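Local coordinates for protein transglutaminase elicitor (Phytophthora sojae, PDB 3TW5) that catalyses the cross-linking of protein glutamine side chains to amines such as lysine, and probably serves as a molecular pattern recognised by plant innate immunity, at residues 33-38 and 278-283; 75-80 and 110-115; 83-88 and 117-122; 126-131 and 230-235; 253-258 and 321-326. The protein carries 1 engineered substitution. All blocks are in the same frame, centred on the assembly; numbering follows the deposited sequence.

Interaction 1: 33-38 and 278-283; sequences TPSPWA and SWIYET
Ile280 packs against the flat peptide carbonyls of Pro36 and Trp37: Pro36 O sits 3.4 Å from Ile280 CG1, and Trp37 O lies farther off beside CG2. The puckered ring of Pro36 is touched at its CB, 4.2 Å from CG1. The Trp37 indole turns instead to helix 128-137, where its ring meets that of Trp131, and its NE1 bonds to Glu138 O just beyond the helix end. Ile280 is the hub, and each branch has its own neighbour. CG1 leaves beside the backbone N (chi1 -45°), and chi2 (-59°) then places CD1 3.4 Å from Ser35 OG, a hydroxyl that is itself hydrogen-bonded to Pro36 O. CG2 goes the other way and packs on Ala38 CB at 3.6 Å. Beyond it, Thr283 CG2 reaches the same Ala38 CB at 3.7 Å. The extended loop 33-38 is thus laid against the point where strand 269-280 of the large antiparallel sheet runs out into a loop. No hydrogen bond crosses between the segments. Their backbones bond elsewhere, Ile280 to Pro234 and Trp37 O to Trp131 NE1, which implies buried van der Waals packing, partly carbon on polar oxygens whose bonds are made elsewhere.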
# COMPACT_ATOMS: atom_id res chain seq x y z
N THR A 33 2.20 6.73 14.03
CA THR A 33 1.30 6.16 15.03
C THR A 33 -0.08 6.82 14.94
O THR A 33 -0.17 8.05 14.80
CB THR A 33 1.85 6.31 16.47
OG1 THR A 33 2.13 7.69 16.74
CG2 THR A 33 3.12 5.49 16.65
N PRO A 34 -1.16 6.02 15.00
CA PRO A 34 -1.11 4.56 15.10
C PRO A 34 -0.68 3.93 13.78
O PRO A 34 -0.88 4.53 12.71
CB PRO A 34 -2.56 4.18 15.43
CG PRO A 34 -3.38 5.26 14.83
CD PRO A 34 -2.55 6.52 14.93
N SER A 35 -0.10 2.74 13.85
CA SER A 35 0.31 2.00 12.66
C SER A 35 -0.89 1.72 11.77
O SER A 35 -1.99 1.47 12.27
CB SER A 35 0.99 0.69 13.06
OG SER A 35 1.26 -0.11 11.92
N PRO A 36 -0.69 1.77 10.44
CA PRO A 36 -1.73 1.28 9.54
C PRO A 36 -1.99 -0.20 9.82
O PRO A 36 -1.05 -0.95 10.09
CB PRO A 36 -1.10 1.45 8.15
CG PRO A 36 -0.10 2.53 8.32
CD PRO A 36 0.44 2.35 9.70
N TRP A 37 -3.26 -0.60 9.78
CA TRP A 37 -3.62 -1.98 10.12
C TRP A 37 -3.35 -2.98 9.01
O TRP A 37 -3.34 -2.63 7.83
CB TRP A 37 -5.07 -2.08 10.61
CG TRP A 37 -6.10 -1.35 9.78
CD1 TRP A 37 -6.58 -0.09 10.01
CD2 TRP A 37 -6.78 -1.84 8.62
NE1 TRP A 37 -7.52 0.23 9.06
CE2 TRP A 37 -7.67 -0.82 8.20
CE3 TRP A 37 -6.73 -3.04 7.90
CZ2 TRP A 37 -8.49 -0.96 7.08
CZ3 TRP A 37 -7.56 -3.18 6.79
CH2 TRP A 37 -8.43 -2.15 6.39
N ALA A 38 -3.14 -4.24 9.39
CA ALA A 38 -2.90 -5.30 8.43
C ALA A 38 -4.22 -5.88 7.93
O ALA A 38 -5.20 -5.96 8.68
CB ALA A 38 -2.04 -6.38 9.04
N SER A 278 9.76 0.64 6.32
CA SER A 278 8.97 -0.40 6.99
C SER A 278 7.50 -0.29 6.63
O SER A 278 6.89 0.76 6.80
CB SER A 278 9.16 -0.31 8.51
OG SER A 278 10.53 -0.28 8.85
N TRP A 279 6.93 -1.39 6.13
CA TRP A 279 5.54 -1.41 5.72
C TRP A 279 4.78 -2.61 6.25
O TRP A 279 5.38 -3.59 6.71
CB TRP A 279 5.43 -1.35 4.20
CG TRP A 279 6.05 -2.52 3.50
CD1 TRP A 279 5.47 -3.72 3.24
CD2 TRP A 279 7.38 -2.59 2.96
NE1 TRP A 279 6.34 -4.54 2.57
CE2 TRP A 279 7.52 -3.87 2.38
CE3 TRP A 279 8.46 -1.69 2.91
CZ2 TRP A 279 8.71 -4.28 1.76
CZ3 TRP A 279 9.63 -2.10 2.29
CH2 TRP A 279 9.75 -3.39 1.73
N ILE A 280 3.46 -2.53 6.17
CA ILE A 280 2.56 -3.58 6.65
C ILE A 280 2.24 -4.52 5.50
O ILE A 280 2.02 -4.08 4.37
CB ILE A 280 1.25 -2.97 7.20
CG1 ILE A 280 1.54 -1.76 8.10
CG2 ILE A 280 0.43 -4.02 7.93
CD1 ILE A 280 2.42 -2.02 9.32
N TYR A 281 2.22 -5.83 5.77
CA TYR A 281 1.85 -6.81 4.75
C TYR A 281 0.54 -7.56 5.04
O TYR A 281 0.00 -7.48 6.15
CB TYR A 281 3.01 -7.74 4.39
CG TYR A 281 3.43 -8.74 5.45
CD1 TYR A 281 2.97 -10.05 5.41
CD2 TYR A 281 4.32 -8.38 6.46
CE1 TYR A 281 3.36 -10.99 6.37
CE2 TYR A 281 4.73 -9.30 7.43
CZ TYR A 281 4.24 -10.60 7.38
OH TYR A 281 4.63 -11.52 8.33
N GLU A 282 0.05 -8.29 4.04
CA GLU A 282 -1.28 -8.91 4.06
C GLU A 282 -1.41 -10.09 5.03
O GLU A 282 -0.48 -10.87 5.21
CB GLU A 282 -1.67 -9.36 2.65
CG GLU A 282 -1.89 -8.23 1.65
CD GLU A 282 -0.60 -7.70 1.01
OE1 GLU A 282 0.50 -8.19 1.35
OE2 GLU A 282 -0.69 -6.78 0.16
N THR A 283 -2.59 -10.19 5.65
CA THR A 283 -2.95 -11.32 6.52
C THR A 283 -4.46 -11.43 6.71
O THR A 283 -5.18 -10.44 6.62
CB THR A 283 -2.27 -11.22 7.92
OG1 THR A 283 -2.60 -12.37 8.71
CG2 THR A 283 -2.71 -9.96 8.66

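Interaction 2: 75-80 and 110-115; sequences FMDAVS and SIRTGK
Arg112 lays its guanidinium flat against helix 72-82, and the tight part of the contact lies here. Ser80 CB stands 3.6 Å above one face, over the centre of the group, while Asp77 takes its outer edge. Both terminal nitrogens grip a single oxygen, and neither bond is straight: Arg112 NH1 is 2.7 Å from Asp77 OD2, and Arg112 NH2 is 2.9 Å from that same OD2. The two flat groups are turned 77° apart, and NH2 meets the oxygen nearly along its C-O bond while NH1 comes from above the carboxylate plane. A bend at chi3 (71°) swings NE round over Ser80. More acids surround the cation, with Asp47 bonded to NE and Asp86 to NH1; the arginine probably offsets the mutual repulsion of the three and favours their carboxylate form. Arg112 opens a type II beta turn that ends at Lys115, with Gly114 at positive phi, in the connection between strands 107-110 and 118-122. The rest of the turn, exposed from Thr113 to Lys115, is the loose side. Lys115 stretches back toward the helix, yet its NZ stops 4.4 Å from Asp77 OD2, too far for a salt bridge. Met76 adds little: its CB is 4.1 Å from Arg112 NH2.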
# COMPACT_ATOMS: atom_id res chain seq x y z
N PHE A 75 -26.16 -9.57 -4.82
CA PHE A 75 -25.10 -8.71 -4.27
C PHE A 75 -23.72 -9.34 -4.44
O PHE A 75 -22.77 -8.65 -4.79
CB PHE A 75 -25.35 -8.36 -2.80
CG PHE A 75 -24.27 -7.51 -2.19
CD1 PHE A 75 -24.16 -6.16 -2.50
CD2 PHE A 75 -23.35 -8.07 -1.31
CE1 PHE A 75 -23.16 -5.37 -1.93
CE2 PHE A 75 -22.34 -7.29 -0.74
CZ PHE A 75 -22.24 -5.94 -1.06
N MET A 76 -23.62 -10.64 -4.17
CA MET A 76 -22.36 -11.36 -4.36
C MET A 76 -21.99 -11.44 -5.84
O MET A 76 -20.81 -11.40 -6.19
CB MET A 76 -22.43 -12.76 -3.75
CG MET A 76 -22.63 -12.80 -2.23
SD MET A 76 -22.09 -14.34 -1.43
CE MET A 76 -22.92 -15.59 -2.41
N ASP A 77 -23.01 -11.54 -6.70
CA ASP A 77 -22.79 -11.54 -8.14
C ASP A 77 -22.28 -10.18 -8.62
O ASP A 77 -21.48 -10.11 -9.56
CB ASP A 77 -24.07 -11.91 -8.89
CG ASP A 77 -24.38 -13.40 -8.83
OD1 ASP A 77 -25.48 -13.79 -9.26
OD2 ASP A 77 -23.52 -14.18 -8.36
N ALA A 78 -22.76 -9.12 -7.98
CA ALA A 78 -22.30 -7.76 -8.27
C ALA A 78 -20.84 -7.61 -7.90
O ALA A 78 -20.05 -7.06 -8.67
CB ALA A 78 -23.15 -6.75 -7.53
N VAL A 79 -20.49 -8.10 -6.71
CA VAL A 79 -19.11 -8.12 -6.23
C VAL A 79 -18.21 -8.86 -7.22
O VAL A 79 -17.14 -8.37 -7.58
CB VAL A 79 -19.01 -8.76 -4.82
CG1 VAL A 79 -17.57 -9.05 -4.44
CG2 VAL A 79 -19.66 -7.86 -3.78
N SER A 80 -18.68 -10.01 -7.69
CA SER A 80 -17.89 -10.83 -8.61
C SER A 80 -17.72 -10.21 -10.00
O SER A 80 -16.67 -10.36 -10.62
CB SER A 80 -18.50 -12.23 -8.73
OG SER A 80 -17.62 -13.10 -9.41
N SER A 110 -9.86 -20.39 -11.35
CA SER A 110 -10.67 -19.76 -10.33
C SER A 110 -12.15 -20.05 -10.54
O SER A 110 -12.74 -19.60 -11.52
CB SER A 110 -10.42 -18.25 -10.33
OG SER A 110 -9.03 -17.96 -10.36
N ILE A 111 -12.73 -20.81 -9.62
CA ILE A 111 -14.13 -21.20 -9.68
C ILE A 111 -14.87 -20.64 -8.47
O ILE A 111 -14.42 -20.79 -7.34
CB ILE A 111 -14.29 -22.75 -9.74
CG1 ILE A 111 -13.57 -23.32 -10.97
CG2 ILE A 111 -15.76 -23.15 -9.75
CD1 ILE A 111 -13.25 -24.80 -10.88
N ARG A 112 -16.00 -19.98 -8.73
CA ARG A 112 -16.84 -19.43 -7.67
C ARG A 112 -17.47 -20.54 -6.82
O ARG A 112 -17.53 -21.70 -7.24
CB ARG A 112 -17.94 -18.54 -8.26
CG ARG A 112 -17.45 -17.25 -8.89
CD ARG A 112 -18.61 -16.37 -9.31
NE ARG A 112 -19.30 -15.81 -8.15
CZ ARG A 112 -20.49 -15.22 -8.19
NH1 ARG A 112 -21.15 -15.10 -9.33
NH2 ARG A 112 -21.03 -14.74 -7.08
N THR A 113 -17.94 -20.17 -5.63
CA THR A 113 -18.62 -21.09 -4.74
C THR A 113 -19.99 -21.45 -5.32
O THR A 113 -20.83 -20.58 -5.55
CB THR A 113 -18.79 -20.48 -3.33
OG1 THR A 113 -17.55 -19.90 -2.90
CG2 THR A 113 -19.22 -21.54 -2.33
N GLY A 114 -20.20 -22.74 -5.56
CA GLY A 114 -21.45 -23.22 -6.14
C GLY A 114 -21.33 -23.52 -7.63
O GLY A 114 -22.07 -24.35 -8.16
N LYS A 115 -20.40 -22.83 -8.29
CA LYS A 115 -20.13 -23.04 -9.71
C LYS A 115 -19.26 -24.26 -9.94
O LYS A 115 -18.66 -24.79 -9.00
CB LYS A 115 -19.50 -21.79 -10.34
CG LYS A 115 -20.49 -20.84 -11.01
CD LYS A 115 -21.28 -20.01 -10.00
CE LYS A 115 -22.31 -19.13 -10.71
NZ LYS A 115 -23.11 -18.32 -9.74

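Interaction 3: 83-88 and 117-122; sequences NGIDSQ and SGYCIP
Ile85 makes the first touch on strand 118-122, with its CG2 in the plane of the Tyr119 ring, at the edge, 3.9 Å from CD2. Its backbone takes part as well: Ile85 CA lies 3.8 Å from Ile121 CD1, and the two isoleucine side chains cross at about a right angle. Next comes Asp86, whose OD1 approaches the Tyr119 ring edge at CE2 (4.2 Å) while its OD2 is engaged by Arg112. Strand 118-122 is the middle one of a small three-stranded antiparallel sheet. Tyr119, its CG beside the backbone N (chi1 -47°), and Ile121 project toward this loop; Cys120 between them points away and is disulfide-bonded to Cys100. Ser87 helps hold the turn, its N and OG both bonded to Gly84 O, OG at 2.6 Å. Gln88 N bonds to Ile85 O at 3.1 Å, and after this turn Gln88 lies over the strand. Gln88 O sits over one face of the tyrosine, 3.7 Å from Tyr119 CG. The aliphatic part of Gln88 runs across Ile121, with CB 3.8 Å from Ile121 CG1 and CG equally close.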
# COMPACT_ATOMS: atom_id res chain seq x y z
N ASN A 83 -15.27 -7.01 -9.23
CA ASN A 83 -14.01 -7.24 -8.52
C ASN A 83 -13.57 -8.70 -8.41
O ASN A 83 -12.39 -8.97 -8.16
CB ASN A 83 -14.07 -6.61 -7.13
CG ASN A 83 -14.18 -5.10 -7.19
OD1 ASN A 83 -15.27 -4.54 -7.11
ND2 ASN A 83 -13.04 -4.43 -7.33
N GLY A 84 -14.51 -9.62 -8.59
CA GLY A 84 -14.25 -11.05 -8.38
C GLY A 84 -13.96 -11.84 -9.64
O GLY A 84 -13.43 -11.32 -10.62
N ILE A 85 -14.33 -13.12 -9.61
CA ILE A 85 -14.06 -14.06 -10.70
C ILE A 85 -14.79 -13.67 -12.00
O ILE A 85 -14.21 -13.73 -13.08
CB ILE A 85 -14.37 -15.53 -10.27
CG1 ILE A 85 -13.32 -16.01 -9.27
CG2 ILE A 85 -14.43 -16.47 -11.48
CD1 ILE A 85 -13.73 -17.21 -8.44
N ASP A 86 -16.05 -13.24 -11.87
CA ASP A 86 -16.86 -12.87 -13.03
C ASP A 86 -16.34 -11.63 -13.78
O ASP A 86 -16.74 -11.38 -14.92
CB ASP A 86 -18.33 -12.68 -12.64
CG ASP A 86 -19.08 -14.00 -12.54
OD1 ASP A 86 -18.69 -14.97 -13.21
OD2 ASP A 86 -20.08 -14.05 -11.80
N SER A 87 -15.46 -10.87 -13.14
CA SER A 87 -14.84 -9.70 -13.76
C SER A 87 -13.80 -10.08 -14.83
O SER A 87 -13.30 -9.21 -15.54
CB SER A 87 -14.22 -8.79 -12.70
OG SER A 87 -13.02 -9.33 -12.18
N GLN A 88 -13.48 -11.37 -14.92
CA GLN A 88 -12.47 -11.86 -15.86
C GLN A 88 -13.04 -12.88 -16.85
O GLN A 88 -12.34 -13.80 -17.28
CB GLN A 88 -11.27 -12.45 -15.11
CG GLN A 88 -10.69 -11.57 -13.99
CD GLN A 88 -10.06 -10.28 -14.49
OE1 GLN A 88 -10.25 -9.22 -13.90
NE2 GLN A 88 -9.30 -10.36 -15.58
N SER A 117 -17.27 -24.51 -13.15
CA SER A 117 -16.14 -24.08 -13.98
C SER A 117 -15.91 -22.57 -13.87
O SER A 117 -16.82 -21.82 -13.55
CB SER A 117 -16.36 -24.48 -15.45
OG SER A 117 -17.50 -23.83 -15.99
N GLY A 118 -14.67 -22.15 -14.12
CA GLY A 118 -14.30 -20.74 -14.00
C GLY A 118 -13.32 -20.26 -15.05
O GLY A 118 -13.36 -20.71 -16.20
N TYR A 119 -12.44 -19.35 -14.66
CA TYR A 119 -11.49 -18.72 -15.57
C TYR A 119 -10.09 -18.71 -14.99
O TYR A 119 -9.91 -18.77 -13.77
CB TYR A 119 -11.93 -17.28 -15.91
CG TYR A 119 -13.39 -17.15 -16.28
CD1 TYR A 119 -13.84 -17.41 -17.57
CD2 TYR A 119 -14.34 -16.76 -15.33
CE1 TYR A 119 -15.18 -17.29 -17.91
CE2 TYR A 119 -15.68 -16.64 -15.66
CZ TYR A 119 -16.10 -16.91 -16.95
OH TYR A 119 -17.43 -16.79 -17.28
N CYS A 120 -9.09 -18.62 -15.87
CA CYS A 120 -7.68 -18.56 -15.45
C CYS A 120 -7.28 -17.12 -15.11
O CYS A 120 -7.02 -16.31 -16.00
CB CYS A 120 -6.77 -19.12 -16.55
SG CYS A 120 -7.11 -20.83 -17.02
N ILE A 121 -7.23 -16.83 -13.81
CA ILE A 121 -6.93 -15.49 -13.31
C ILE A 121 -5.57 -15.47 -12.59
O ILE A 121 -5.30 -16.35 -11.77
CB ILE A 121 -8.05 -14.99 -12.35
CG1 ILE A 121 -9.41 -15.02 -13.07
CG2 ILE A 121 -7.75 -13.59 -11.82
CD1 ILE A 121 -10.62 -14.96 -12.15
N PRO A 122 -4.71 -14.47 -12.91
CA PRO A 122 -3.48 -14.25 -12.16
C PRO A 122 -3.76 -14.02 -10.68
O PRO A 122 -4.70 -13.30 -10.33
CB PRO A 122 -2.91 -12.98 -12.80
CG PRO A 122 -3.42 -13.00 -14.18
CD PRO A 122 -4.80 -13.60 -14.09

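Interaction 4: 126-131 and 230-235; sequences GISHAW and VWNQPV. Engineered in segment 126-131: Ser128 (natural residue Cys).
Ser128 turns OG into the crowded position between its own N and carbonyl carbon (chi1 67°), which aims the hydroxyl at the backbone of Asn232. Trp131, one helical turn on, has CG anti to its backbone N, and chi2 then turns the indole toward Pro234. Helix 128-137 starts here against the beginning of strand 232-246, a helix-on-sheet layout consistent with the papain-like fold of clan CA, in which the nucleophilic cysteine stands at a helix N-terminus. Ser128 is an engineered residue, cysteine in the natural sequence, which fits that position. Its OG receives a weak hydrogen bond from Asn232 N at 3.3 Å, with an angle of 150° at the hydrogen, and its CB lies 3.9 Å from Trp231 CE3. Asn232 packs on the first helical residues: its CB is 3.5 Å from Ser128 O, its CG is 3.8 Å from His129 CA, and its OD1 is held by Trp334 NE1. The ring of His129 leads off to Asp166. Over one face of the Trp131 six-membered ring comes a CH-pi contact from Pro234 CD, 26° off the ring normal and nearer the rim than the centre, with Trp131 CH2 the closest ring atom at 3.5 Å.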
# COMPACT_ATOMS: atom_id res chain seq x y z
N GLY A 126 -5.80 -7.93 -7.36
CA GLY A 126 -6.50 -7.65 -6.11
C GLY A 126 -6.75 -6.17 -5.86
O GLY A 126 -6.76 -5.36 -6.79
N ILE A 127 -6.97 -5.83 -4.59
CA ILE A 127 -7.28 -4.47 -4.19
C ILE A 127 -6.32 -3.93 -3.13
O ILE A 127 -6.73 -3.28 -2.16
CB ILE A 127 -8.76 -4.32 -3.73
CG1 ILE A 127 -9.10 -5.34 -2.63
CG2 ILE A 127 -9.71 -4.47 -4.91
CD1 ILE A 127 -10.31 -4.98 -1.80
N SER A 128 -5.02 -4.19 -3.32
CA SER A 128 -3.98 -3.68 -2.43
C SER A 128 -3.94 -2.16 -2.45
O SER A 128 -3.62 -1.52 -1.44
CB SER A 128 -2.61 -4.25 -2.81
OG SER A 128 -2.19 -3.76 -4.07
N HIS A 129 -4.26 -1.59 -3.61
CA HIS A 129 -4.35 -0.14 -3.81
C HIS A 129 -5.49 0.48 -3.00
O HIS A 129 -5.50 1.69 -2.76
CB HIS A 129 -4.57 0.16 -5.29
CG HIS A 129 -5.81 -0.44 -5.85
ND1 HIS A 129 -5.83 -1.67 -6.47
CD2 HIS A 129 -7.09 0.00 -5.86
CE1 HIS A 129 -7.06 -1.95 -6.85
NE2 HIS A 129 -7.85 -0.95 -6.49
N ALA A 130 -6.44 -0.36 -2.59
CA ALA A 130 -7.61 0.08 -1.83
C ALA A 130 -7.44 -0.16 -0.33
O ALA A 130 -7.86 0.66 0.48
CB ALA A 130 -8.85 -0.60 -2.35
N TRP A 131 -6.84 -1.30 0.02
CA TRP A 131 -6.57 -1.64 1.42
C TRP A 131 -5.59 -0.67 2.07
O TRP A 131 -5.81 -0.22 3.20
CB TRP A 131 -6.07 -3.08 1.54
CG TRP A 131 -5.17 -3.31 2.72
CD1 TRP A 131 -5.52 -3.23 4.04
CD2 TRP A 131 -3.78 -3.64 2.70
NE1 TRP A 131 -4.43 -3.48 4.84
CE2 TRP A 131 -3.35 -3.74 4.04
CE3 TRP A 131 -2.85 -3.86 1.67
CZ2 TRP A 131 -2.03 -4.06 4.38
CZ3 TRP A 131 -1.54 -4.17 2.01
CH2 TRP A 131 -1.14 -4.27 3.35
N VAL A 230 2.26 -4.68 -9.84
CA VAL A 230 2.13 -3.54 -8.94
C VAL A 230 1.65 -4.02 -7.57
O VAL A 230 0.63 -4.70 -7.46
CB VAL A 230 1.14 -2.48 -9.53
CG1 VAL A 230 0.94 -1.31 -8.56
CG2 VAL A 230 1.63 -1.98 -10.89
N TRP A 231 2.40 -3.67 -6.53
CA TRP A 231 2.02 -3.98 -5.15
C TRP A 231 1.96 -2.72 -4.30
O TRP A 231 2.90 -1.93 -4.31
CB TRP A 231 2.99 -4.98 -4.52
CG TRP A 231 2.60 -6.41 -4.74
CD1 TRP A 231 3.29 -7.35 -5.46
CD2 TRP A 231 1.43 -7.08 -4.23
NE1 TRP A 231 2.63 -8.56 -5.43
CE2 TRP A 231 1.48 -8.41 -4.69
CE3 TRP A 231 0.35 -6.67 -3.44
CZ2 TRP A 231 0.49 -9.35 -4.38
CZ3 TRP A 231 -0.63 -7.60 -3.14
CH2 TRP A 231 -0.56 -8.92 -3.60
N ASN A 232 0.86 -2.55 -3.58
CA ASN A 232 0.70 -1.41 -2.69
C ASN A 232 0.72 -1.83 -1.23
O ASN A 232 0.02 -2.76 -0.83
CB ASN A 232 -0.60 -0.66 -3.00
CG ASN A 232 -0.56 0.04 -4.34
OD1 ASN A 232 -0.31 1.24 -4.41
ND2 ASN A 232 -0.82 -0.70 -5.40
N GLN A 233 1.54 -1.14 -0.44
CA GLN A 233 1.64 -1.39 1.00
C GLN A 233 1.64 -0.05 1.73
O GLN A 233 2.30 0.89 1.29
CB GLN A 233 2.93 -2.15 1.34
CG GLN A 233 3.36 -3.26 0.37
CD GLN A 233 2.51 -4.51 0.47
OE1 GLN A 233 1.97 -4.83 1.53
NE2 GLN A 233 2.39 -5.23 -0.64
N PRO A 234 0.90 0.05 2.85
CA PRO A 234 0.96 1.26 3.66
C PRO A 234 2.24 1.28 4.51
O PRO A 234 2.57 0.29 5.15
CB PRO A 234 -0.27 1.14 4.55
CG PRO A 234 -0.50 -0.31 4.69
CD PRO A 234 -0.03 -0.95 3.41
N VAL A 235 2.94 2.41 4.50
CA VAL A 235 4.21 2.53 5.22
C VAL A 235 3.97 2.80 6.71
O VAL A 235 3.09 3.58 7.08
CB VAL A 235 5.12 3.62 4.59
CG1 VAL A 235 6.35 3.89 5.45
CG2 VAL A 235 5.55 3.19 3.19

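Interaction 5: 253-258 and 321-326; sequences QTFYGL and WVYGSD
Phe255 on helix 248-256 meets Val322 and Tyr323 step by step. Its CB lies over one face of the neighbouring Tyr256 ring. CG, set beside the backbone N (chi1 -64°), is 4.0 Å from Val322 CG1. Next, CD1 presses closer to that methyl, at 3.7 Å. CE1 then passes to the other branch, 3.9 Å from Val322 CG2, and lies over the Tyr323 ring, 4.0 Å from its CZ. The pair is a T-shaped stack, the edge of Phe255 toward the face of Tyr323, with centroids 5.5 Å apart and planes at 71°. Val322 and Tyr323 open a type I' beta turn that follows strand 316-321, with Tyr323 and Gly324 both at positive phi. Tyr256 comes across Val322, its OH 3.9 Å from Val322 CG1, and Leu307 on strand 299-310 touches both aromatics of the helix. With no hydrogen bond between the segments, helix and turn are joined by dispersion and by the ring edge meeting a pi face.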
# COMPACT_ATOMS: atom_id res chain seq x y z
N GLN A 253 35.09 6.54 -7.09
CA GLN A 253 35.95 5.36 -7.13
C GLN A 253 35.30 4.15 -6.46
O GLN A 253 35.29 3.05 -7.03
CB GLN A 253 37.32 5.66 -6.52
CG GLN A 253 38.35 4.55 -6.73
CD GLN A 253 38.61 4.26 -8.21
OE1 GLN A 253 38.48 3.12 -8.66
NE2 GLN A 253 39.00 5.29 -8.96
N THR A 254 34.74 4.36 -5.27
CA THR A 254 34.15 3.27 -4.49
C THR A 254 33.00 2.58 -5.22
O THR A 254 32.91 1.35 -5.21
CB THR A 254 33.67 3.76 -3.10
OG1 THR A 254 34.74 4.47 -2.45
CG2 THR A 254 33.24 2.60 -2.22
N PHE A 255 32.15 3.37 -5.88
CA PHE A 255 30.91 2.85 -6.45
C PHE A 255 30.88 2.72 -7.97
O PHE A 255 30.01 2.04 -8.52
CB PHE A 255 29.70 3.65 -5.95
CG PHE A 255 29.48 3.53 -4.47
CD1 PHE A 255 28.82 2.43 -3.93
CD2 PHE A 255 29.94 4.52 -3.60
CE1 PHE A 255 28.62 2.31 -2.56
CE2 PHE A 255 29.74 4.41 -2.23
CZ PHE A 255 29.08 3.30 -1.71
N TYR A 256 31.83 3.37 -8.65
CA TYR A 256 31.83 3.38 -10.12
C TYR A 256 33.19 3.06 -10.74
O TYR A 256 33.28 2.76 -11.94
CB TYR A 256 31.26 4.70 -10.65
CG TYR A 256 29.88 5.00 -10.09
CD1 TYR A 256 28.75 4.33 -10.57
CD2 TYR A 256 29.71 5.92 -9.06
CE1 TYR A 256 27.50 4.57 -10.04
CE2 TYR A 256 28.45 6.18 -8.52
CZ TYR A 256 27.35 5.50 -9.02
OH TYR A 256 26.10 5.74 -8.51
N GLY A 257 34.24 3.12 -9.93
CA GLY A 257 35.60 2.87 -10.41
C GLY A 257 36.14 4.02 -11.25
O GLY A 257 36.91 3.81 -12.18
N LEU A 258 35.72 5.24 -10.91
CA LEU A 258 36.09 6.43 -11.67
C LEU A 258 36.84 7.43 -10.81
O LEU A 258 36.65 7.49 -9.59
CB LEU A 258 34.84 7.08 -12.26
CG LEU A 258 33.95 6.26 -13.20
CD1 LEU A 258 32.60 6.93 -13.35
CD2 LEU A 258 34.60 6.07 -14.56
N TRP A 321 21.27 5.53 -6.87
CA TRP A 321 21.10 4.23 -6.22
C TRP A 321 22.37 3.38 -6.34
O TRP A 321 23.03 3.39 -7.38
CB TRP A 321 19.93 3.46 -6.83
CG TRP A 321 18.58 4.10 -6.69
CD1 TRP A 321 17.86 4.72 -7.67
CD2 TRP A 321 17.78 4.18 -5.50
NE1 TRP A 321 16.67 5.17 -7.17
CE2 TRP A 321 16.59 4.86 -5.85
CE3 TRP A 321 17.95 3.74 -4.18
CZ2 TRP A 321 15.58 5.11 -4.92
CZ3 TRP A 321 16.94 3.99 -3.26
CH2 TRP A 321 15.77 4.67 -3.63
N VAL A 322 22.71 2.66 -5.27
CA VAL A 322 23.88 1.77 -5.26
C VAL A 322 23.55 0.41 -4.64
O VAL A 322 22.43 0.19 -4.18
CB VAL A 322 25.10 2.40 -4.52
CG1 VAL A 322 25.56 3.69 -5.20
CG2 VAL A 322 24.80 2.64 -3.04
N TYR A 323 24.53 -0.49 -4.63
CA TYR A 323 24.43 -1.81 -3.98
C TYR A 323 23.17 -2.62 -4.32
O TYR A 323 22.57 -3.24 -3.43
CB TYR A 323 24.57 -1.69 -2.45
CG TYR A 323 25.98 -1.55 -1.91
CD1 TYR A 323 27.06 -2.15 -2.57
CD2 TYR A 323 26.23 -0.86 -0.73
CE1 TYR A 323 28.36 -2.03 -2.07
CE2 TYR A 323 27.52 -0.74 -0.22
CZ TYR A 323 28.58 -1.33 -0.90
OH TYR A 323 29.86 -1.22 -0.40
N GLY A 324 22.78 -2.61 -5.58
CA GLY A 324 21.65 -3.42 -6.02
C GLY A 324 20.28 -2.88 -5.64
O GLY A 324 19.26 -3.52 -5.92
N SER A 325 20.25 -1.72 -4.99
CA SER A 325 19.02 -0.94 -4.85
C SER A 325 18.77 -0.18 -6.16
O SER A 325 17.85 0.62 -6.27
CB SER A 325 19.09 0.02 -3.66
OG SER A 325 18.78 -0.64 -2.45
N ASP A 326 19.64 -0.45 -7.14
CA ASP A 326 19.53 0.05 -8.50
C ASP A 326 18.29 -0.51 -9.21
O ASP A 326 17.60 0.21 -9.93
CB ASP A 326 20.80 -0.31 -9.28
CG ASP A 326 20.91 0.41 -10.61
OD1 ASP A 326 20.87 1.66 -10.63
OD2 ASP A 326 21.05 -0.29 -11.64

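Interactions 1 and 4 form the buried core and share elements: strands 232-246 and 269-280 are sheet neighbours, and the two contacts meet through these strands and through their tryptophans. Both are mainly packing, though interaction 4 adds a weak hydrogen bond at the helix start. Interactions 2 and 3 lie together about 9 Å apart, centre to centre, near the small disulfide-bearing sheet, and touch through charged side chains. There the chemistry divides, with charge at the surface in interaction 2 and mixed, largely apolar packing, partly buried, in interaction 3. Interaction 5, at the surface about 50 Å from interaction 2 between centres, is aromatic and uncharged, and joins helix 248-256 to the turn after strand 316-321.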